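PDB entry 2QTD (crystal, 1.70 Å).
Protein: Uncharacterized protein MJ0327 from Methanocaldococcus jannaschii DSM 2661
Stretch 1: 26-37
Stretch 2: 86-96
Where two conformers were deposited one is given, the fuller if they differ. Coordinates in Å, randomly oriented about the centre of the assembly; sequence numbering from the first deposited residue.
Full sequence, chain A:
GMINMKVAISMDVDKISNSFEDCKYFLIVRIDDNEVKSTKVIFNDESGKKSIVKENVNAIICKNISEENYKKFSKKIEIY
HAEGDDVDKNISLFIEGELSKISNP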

# COMPACT_ATOMS: atom_id res chain seq x y z
N PHE A 26 -4.38 0.09 -7.07
CA PHE A 26 -3.27 0.38 -6.17
C PHE A 26 -2.86 1.81 -6.45
O PHE A 26 -2.64 2.21 -7.63
CB PHE A 26 -2.09 -0.55 -6.40
CG PHE A 26 -2.46 -1.99 -6.37
CD1 PHE A 26 -2.75 -2.59 -5.15
CD2 PHE A 26 -2.50 -2.73 -7.53
CE1 PHE A 26 -3.10 -3.95 -5.12
CE2 PHE A 26 -2.84 -4.09 -7.50
CZ PHE A 26 -3.14 -4.69 -6.30
N LEU A 27 -2.88 2.63 -5.40
CA LEU A 27 -2.30 3.96 -5.42
C LEU A 27 -0.81 3.87 -5.07
O LEU A 27 -0.45 3.46 -3.94
CB LEU A 27 -3.07 4.89 -4.48
CG LEU A 27 -2.57 6.36 -4.40
CD1 LEU A 27 -2.82 7.07 -5.74
CD2 LEU A 27 -3.32 7.08 -3.32
N ILE A 28 0.07 4.26 -6.01
CA ILE A 28 1.51 4.26 -5.78
C ILE A 28 1.91 5.69 -5.40
O ILE A 28 1.77 6.62 -6.19
CB ILE A 28 2.29 3.73 -7.00
CG1 ILE A 28 1.76 2.41 -7.56
CG2 ILE A 28 3.76 3.62 -6.69
CD1 ILE A 28 1.61 1.30 -6.55
N VAL A 29 2.36 5.85 -4.16
CA VAL A 29 2.77 7.16 -3.68
C VAL A 29 4.26 7.19 -3.42
O VAL A 29 4.82 6.30 -2.78
CB VAL A 29 1.98 7.65 -2.44
CG1 VAL A 29 0.51 7.85 -2.76
CG2 VAL A 29 2.14 6.71 -1.27
N ARG A 30 4.90 8.24 -3.93
CA ARG A 30 6.31 8.52 -3.67
C ARG A 30 6.34 9.57 -2.57
O ARG A 30 5.77 10.64 -2.75
CB ARG A 30 7.06 9.05 -4.89
CG ARG A 30 8.37 9.78 -4.64
CD ARG A 30 9.39 8.93 -3.99
NE ARG A 30 9.74 7.78 -4.82
CZ ARG A 30 10.63 6.84 -4.48
NH1 ARG A 30 11.30 6.92 -3.33
NH2 ARG A 30 10.87 5.83 -5.32
N ILE A 31 7.01 9.25 -1.47
CA ILE A 31 7.15 10.13 -0.32
C ILE A 31 8.60 10.52 -0.27
O ILE A 31 9.47 9.66 -0.39
CB ILE A 31 6.77 9.45 0.99
CG1 ILE A 31 5.26 9.13 1.03
CG2 ILE A 31 7.25 10.35 2.21
CD1 ILE A 31 4.86 7.88 1.92
N ASP A 32 8.89 11.81 -0.15
CA ASP A 32 10.25 12.28 -0.18
C ASP A 32 10.38 13.44 0.76
O ASP A 32 9.46 14.25 0.85
CB ASP A 32 10.63 12.75 -1.57
CG ASP A 32 12.03 12.39 -1.92
OD1 ASP A 32 12.90 12.42 -1.02
OD2 ASP A 32 12.23 12.02 -3.11
N ASP A 33 11.50 13.46 1.48
CA ASP A 33 11.70 14.37 2.58
C ASP A 33 10.42 14.53 3.39
O ASP A 33 9.95 15.64 3.61
CB ASP A 33 12.21 15.71 2.01
CG ASP A 33 13.65 15.62 1.49
OD1 ASP A 33 14.50 15.00 2.18
OD2 ASP A 33 13.92 16.18 0.41
N ASN A 34 9.85 13.37 3.77
CA ASN A 34 8.57 13.28 4.51
C ASN A 34 7.32 13.94 3.87
O ASN A 34 6.39 14.29 4.58
CB ASN A 34 8.77 13.80 5.95
CG ASN A 34 9.82 13.01 6.73
OD1 ASN A 34 9.84 11.78 6.67
ND2 ASN A 34 10.69 13.71 7.46
N GLU A 35 7.31 14.11 2.54
CA GLU A 35 6.18 14.72 1.82
C GLU A 35 5.80 13.82 0.66
O GLU A 35 6.70 13.30 0.03
CB GLU A 35 6.60 16.07 1.27
CG GLU A 35 5.46 16.82 0.58
CD GLU A 35 5.74 18.27 0.40
OE1 GLU A 35 6.53 18.61 -0.50
OE2 GLU A 35 5.16 19.07 1.16
N VAL A 36 4.51 13.70 0.36
CA VAL A 36 4.07 13.08 -0.89
C VAL A 36 4.49 13.90 -2.11
O VAL A 36 4.14 15.09 -2.22
CB VAL A 36 2.54 12.83 -0.99
CG1 VAL A 36 2.21 12.20 -2.31
CG2 VAL A 36 2.07 11.82 0.10
N LYS A 37 5.25 13.29 -3.00
CA LYS A 37 5.76 13.99 -4.19
C LYS A 37 5.00 13.65 -5.45
O LYS A 37 4.90 14.49 -6.37
CB LYS A 37 7.23 13.68 -4.40
CG LYS A 37 8.17 14.21 -3.32
CD LYS A 37 7.96 15.68 -3.02
CE LYS A 37 9.10 16.26 -2.24
NZ LYS A 37 8.92 17.69 -1.93
N ASP A 86 -9.58 6.47 5.27
CA ASP A 86 -9.10 7.72 4.67
C ASP A 86 -7.62 7.57 4.29
O ASP A 86 -6.75 7.41 5.15
CB ASP A 86 -9.35 8.88 5.65
CG ASP A 86 -9.03 10.23 5.08
OD1 ASP A 86 -7.91 10.46 4.61
OD2 ASP A 86 -9.90 11.12 5.17
N VAL A 87 -7.34 7.63 2.98
CA VAL A 87 -5.99 7.46 2.47
C VAL A 87 -5.03 8.58 2.92
O VAL A 87 -3.88 8.30 3.24
CB VAL A 87 -5.97 7.26 0.93
CG1 VAL A 87 -6.41 8.52 0.15
CG2 VAL A 87 -4.59 6.76 0.49
N ASP A 88 -5.50 9.81 3.00
CA ASP A 88 -4.58 10.89 3.41
C ASP A 88 -4.20 10.76 4.87
O ASP A 88 -3.01 10.93 5.20
CB ASP A 88 -5.16 12.27 3.12
CG ASP A 88 -5.44 12.50 1.63
OD1 ASP A 88 -4.66 12.06 0.79
OD2 ASP A 88 -6.48 13.12 1.34
N LYS A 89 -5.19 10.45 5.72
CA LYS A 89 -4.94 10.18 7.15
C LYS A 89 -3.93 9.07 7.32
O LYS A 89 -3.01 9.18 8.11
CB LYS A 89 -6.23 9.80 7.87
CG LYS A 89 -6.07 9.59 9.37
N ASN A 90 -4.11 7.99 6.56
CA ASN A 90 -3.16 6.87 6.59
C ASN A 90 -1.74 7.13 6.09
O ASN A 90 -0.79 6.62 6.66
CB ASN A 90 -3.75 5.64 5.94
CG ASN A 90 -4.70 4.91 6.89
OD1 ASN A 90 -4.26 4.03 7.64
ND2 ASN A 90 -6.00 5.30 6.90
N ILE A 91 -1.60 7.94 5.04
CA ILE A 91 -0.30 8.37 4.57
C ILE A 91 0.37 9.17 5.67
O ILE A 91 1.54 8.94 5.95
CB ILE A 91 -0.39 9.17 3.25
CG1 ILE A 91 -0.76 8.22 2.10
CG2 ILE A 91 0.92 9.83 2.97
CD1 ILE A 91 -1.31 8.91 0.84
N SER A 92 -0.37 10.09 6.31
CA SER A 92 0.17 10.85 7.45
C SER A 92 0.62 9.94 8.60
O SER A 92 1.72 10.11 9.15
CB SER A 92 -0.85 11.87 7.98
OG SER A 92 -1.24 12.79 6.98
N LEU A 93 -0.23 8.98 8.99
CA LEU A 93 0.10 8.01 10.05
C LEU A 93 1.34 7.19 9.69
O LEU A 93 2.20 6.94 10.54
CB LEU A 93 -1.09 7.09 10.34
CG LEU A 93 -2.29 7.73 11.07
CD1 LEU A 93 -3.51 6.77 11.03
CD2 LEU A 93 -1.94 8.08 12.51
N PHE A 94 1.46 6.81 8.42
CA PHE A 94 2.61 6.06 7.91
C PHE A 94 3.91 6.85 8.12
O PHE A 94 4.86 6.38 8.72
CB PHE A 94 2.41 5.68 6.43
CG PHE A 94 3.59 4.98 5.83
CD1 PHE A 94 3.78 3.63 6.03
CD2 PHE A 94 4.58 5.69 5.16
CE1 PHE A 94 4.89 2.98 5.51
CE2 PHE A 94 5.71 5.05 4.67
CZ PHE A 94 5.84 3.68 4.82
N ILE A 95 3.88 8.07 7.63
CA ILE A 95 5.05 8.98 7.74
C ILE A 95 5.44 9.22 9.17
O ILE A 95 6.63 9.18 9.50
CB ILE A 95 4.79 10.31 7.02
CG1 ILE A 95 4.72 10.06 5.52
CG2 ILE A 95 5.90 11.34 7.35
CD1 ILE A 95 4.29 11.25 4.65
N GLU A 96 4.44 9.36 10.05
CA GLU A 96 4.65 9.55 11.49
C GLU A 96 5.18 8.32 12.25
O GLU A 96 5.55 8.44 13.44
CB GLU A 96 3.34 10.04 12.13
CG GLU A 96 2.96 11.47 11.74
CD GLU A 96 1.52 11.87 12.08
OE1 GLU A 96 0.69 11.02 12.48
OE2 GLU A 96 1.22 13.08 11.95

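A β-hairpin packs against an α-helix through apolar, mostly aliphatic side chains, with no hydrogen bond crossing between the two stretches. Strand 26-32 and the helix that begins at Val87 run in roughly the same direction, their axes 41° apart and 11.3 Å at closest approach, a spacing that side chains must fill. Because side chains alternate along a strand, Leu27, Val29 and Ile31 point toward the helix while Phe26, Ile28 and Arg30 lie out of its reach. The helix answers with Val87, Ile91 and Ile95, four residues apart, with Phe94 three after Ile91, and so gathered on one side.

The pairing advances along both elements together. Leu27 CD2 meets Val87 CG2 at 4.0 Å, Val29 CG1 lies 4.2 Å from Ile91 CD1, and Ile31 reaches two partners: its CD1 is 3.9 Å from Phe94 CD2, oblique to the ring, and its CG2 is 3.9 Å from Ile95 CD1. These are van der Waals contacts between apolar groups, which gain by excluding water.

The returning strand adds one more contact. A type I' turn from Asp32 to Glu35 reverses the chain, held by Glu35 N to Asp32 O and Asp32 N to Glu35 O, both 2.7 Å. On the returning strand, Val36 CG2 touches Ile91 CG2 at 3.7 Å, so Ile91 meets both strands. At the turn, Asn34 O lies 3.7 Å from Ile95 CD1; this polar-to-methyl approach is packing only. Ile95 has the largest covered area, followed by Ile91.

Each element is bonded internally. At the helix start, Asp86 OD1 caps the backbone by accepting from Lys89 N at 2.9 Å, and Asn90 ND2 donates to Asp86 O at 2.8 Å. On the hairpin, Lys37 NZ and Glu35 OE1 form a 2.9 Å salt bridge outside the apolar contact.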